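Local atomic coordinates of UL18 protein (Human herpesvirus 5, PDB entry 3D2U), a protein that binds the host inhibitory receptor LILRB1 as a viral mimic of MHC class I molecules, modulating NK-cell activity and thereby aiding immune evasion. Residues Arg167-Lys171 / Gly172-Gln176. The protein carries 4 engineered substitutions. Numbering follows the deposited sequence.
Sequences RNYLK and GNCTQ. With NAG (2-acetamido-2-deoxy-beta-D-glucopyranose), chain Q.
Tyr169 and Cys174 meet at the break between helices 161-171 and 173-184. CG of Tyr169 stands anti to the backbone N (chi1 156°). From CB, this places CG beside the carbonyl carbon, and the ring runs out along the first residues of the next helix. On the near part of the ring, CD1 passes Asn173 CB at 4.3 Å, an oblique approach. Farther out, Cys174 CB sits over the face near CE2 and CZ, with CZ to Cys174 CB at 4.1 Å. This is a CH-pi contact, offset toward the rim. Cys174 SG is more oblique, 5.2 Å from the centre of the Tyr169 ring. His100 meets the ring edge-to-face. At the tip, Tyr169 OH hydrogen-bonds to the backbone of the bound peptide.

A backbone bond joins the same two residues. Cys174 N donates to Tyr169 O at 2.8 Å, with an N-H...O angle of 160°. Gly172 leaves helical geometry and is the N-cap of the second helix. Its O accepts from Gln176 N and also from Thr175 OG1, the latter at 3.0 Å in the carbonyl plane on a lone pair. The methyl CG2 of Thr175 packs against Leu170 O. Cys174 SG forms a disulfide with Cys102, which ties the second helix to strand 95-104 of the sheet.

Asn173 begins an Asn-Cys-Thr glycosylation sequon. A NAG lies next to its ND2; the 2.4 Å from ND2 to NAG C1 is doubtful geometry, but the sugar's position would fit a glycan on Asn173.

The broken helix, its disulfide to the sheet and a tyrosine reaching the peptide backbone are the hallmarks of the alpha-2 domain in the class I MHC fold, where they form part of one wall of the peptide-binding groove.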
loop_
_atom_site.group_PDB
_atom_site.type_symbol
_atom_site.label_atom_id
_atom_site.label_comp_id
_atom_site.label_asym_id
_atom_site.label_seq_id
_atom_site.Cartn_x
_atom_site.Cartn_y
_atom_site.Cartn_z
ATOM N N ARG A 167 -1.058 27.633 -17.261
ATOM C CA ARG A 167 -1.020 28.416 -16.021
ATOM C C ARG A 167 -2.311 29.201 -15.777
ATOM O O ARG A 167 -2.765 29.322 -14.638
ATOM C CB ARG A 167 0.153 29.408 -16.031
ATOM C CG ARG A 167 0.323 30.185 -14.722
ATOM C CD ARG A 167 1.103 31.495 -14.888
ATOM N NE ARG A 167 2.387 31.331 -15.566
ATOM C CZ ARG A 167 2.615 31.663 -16.835
ATOM N NH1 ARG A 167 1.646 32.182 -17.577
ATOM N NH2 ARG A 167 3.819 31.485 -17.363
ATOM N N ASN A 168 -2.893 29.740 -16.847
ATOM C CA ASN A 168 -4.118 30.525 -16.731
ATOM C C ASN A 168 -5.326 29.651 -16.432
ATOM O O ASN A 168 -6.295 30.110 -15.841
ATOM C CB ASN A 168 -4.376 31.352 -18.001
ATOM C CG ASN A 168 -3.390 32.506 -18.169
ATOM O OD1 ASN A 168 -2.839 33.027 -17.195
ATOM N ND2 ASN A 168 -3.178 32.920 -19.414
ATOM N N TYR A 169 -5.280 28.394 -16.852
ATOM C CA TYR A 169 -6.377 27.484 -16.562
ATOM C C TYR A 169 -6.298 27.212 -15.056
ATOM O O TYR A 169 -7.304 27.272 -14.346
ATOM C CB TYR A 169 -6.228 26.181 -17.371
ATOM C CG TYR A 169 -6.933 24.998 -16.748
ATOM C CD1 TYR A 169 -8.326 24.860 -16.815
ATOM C CD2 TYR A 169 -6.211 24.046 -16.029
ATOM C CE1 TYR A 169 -8.979 23.796 -16.170
ATOM C CE2 TYR A 169 -6.847 22.993 -15.386
ATOM C CZ TYR A 169 -8.229 22.871 -15.453
ATOM O OH TYR A 169 -8.856 21.842 -14.778
ATOM N N LEU A 170 -5.087 26.937 -14.576
ATOM C CA LEU A 170 -4.869 26.663 -13.160
ATOM C C LEU A 170 -5.287 27.845 -12.277
ATOM O O LEU A 170 -5.937 27.656 -11.246
ATOM C CB LEU A 170 -3.394 26.317 -12.907
ATOM C CG LEU A 170 -2.908 24.943 -13.396
ATOM C CD1 LEU A 170 -1.382 24.895 -13.394
ATOM C CD2 LEU A 170 -3.487 23.844 -12.501
ATOM N N LYS A 171 -4.909 29.054 -12.693
ATOM C CA LYS A 171 -5.228 30.287 -11.968
ATOM C C LYS A 171 -6.615 30.805 -12.337
ATOM O O LYS A 171 -7.211 31.615 -11.624
ATOM C CB LYS A 171 -4.237 31.401 -12.324
ATOM C CG LYS A 171 -2.868 31.355 -11.679
ATOM C CD LYS A 171 -2.202 32.712 -11.898
ATOM C CE LYS A 171 -0.761 32.765 -11.408
ATOM N NZ LYS A 171 -0.637 32.487 -9.952
ATOM N N GLY A 172 -7.117 30.357 -13.473
ATOM C CA GLY A 172 -8.405 30.839 -13.898
ATOM C C GLY A 172 -9.545 29.927 -13.541
ATOM O O GLY A 172 -10.007 29.870 -12.397
ATOM N N ASN A 173 -9.991 29.202 -14.550
ATOM C CA ASN A 173 -11.109 28.306 -14.418
ATOM C C ASN A 173 -10.979 27.272 -13.340
ATOM O O ASN A 173 -11.957 26.924 -12.673
ATOM C CB ASN A 173 -11.345 27.667 -15.763
ATOM C CG ASN A 173 -11.610 28.700 -16.801
ATOM O OD1 ASN A 173 -10.692 29.346 -17.310
ATOM N ND2 ASN A 173 -12.883 28.913 -17.091
ATOM N N CYS A 174 -9.766 26.789 -13.150
ATOM C CA CYS A 174 -9.575 25.793 -12.141
ATOM C C CYS A 174 -9.963 26.315 -10.740
ATOM O O CYS A 174 -10.632 25.619 -9.975
ATOM C CB CYS A 174 -8.135 25.275 -12.181
ATOM S SG CYS A 174 -8.160 24.014 -10.925
ATOM N N THR A 175 -9.564 27.540 -10.410
ATOM C CA THR A 175 -9.897 28.104 -9.099
ATOM C C THR A 175 -11.374 28.514 -9.083
ATOM O O THR A 175 -12.005 28.597 -8.022
ATOM C CB THR A 175 -8.993 29.319 -8.774
ATOM O OG1 THR A 175 -9.446 30.473 -9.485
ATOM C CG2 THR A 175 -7.572 29.023 -9.202
ATOM N N GLN A 176 -11.919 28.742 -10.277
ATOM C CA GLN A 176 -13.308 29.137 -10.445
ATOM C C GLN A 176 -14.271 27.966 -10.326
ATOM O O GLN A 176 -15.377 28.107 -9.792
ATOM C CB GLN A 176 -13.479 29.837 -11.790
ATOM C CG GLN A 176 -13.144 31.319 -11.715
ATOM C CD GLN A 176 -12.760 31.912 -13.049
ATOM O OE1 GLN A 176 -13.517 31.839 -14.024
ATOM N NE2 GLN A 176 -11.568 32.507 -13.104
HETATM C C1 NAG Q . -12.715 28.352 -19.424
HETATM C C2 NAG Q . -12.397 28.781 -20.853
HETATM C C3 NAG Q . -13.601 29.376 -21.603
HETATM C C4 NAG Q . -14.926 28.674 -21.282
HETATM C C5 NAG Q . -15.082 28.435 -19.785
HETATM C C6 NAG Q . -16.340 27.625 -19.484
HETATM C C7 NAG Q . -10.061 29.398 -20.931
HETATM C C8 NAG Q . -9.234 29.259 -19.662
HETATM N N2 NAG Q . -11.331 29.771 -20.807
HETATM O O1 NAG Q . -11.717 27.495 -18.976
HETATM O O3 NAG Q . -13.357 29.267 -23.000
HETATM O O4 NAG Q . -16.019 29.452 -21.758
HETATM O O5 NAG Q . -13.966 27.658 -19.317
HETATM O O6 NAG Q . -17.236 28.340 -18.636
HETATM O O7 NAG Q . -9.541 29.174 -22.022
#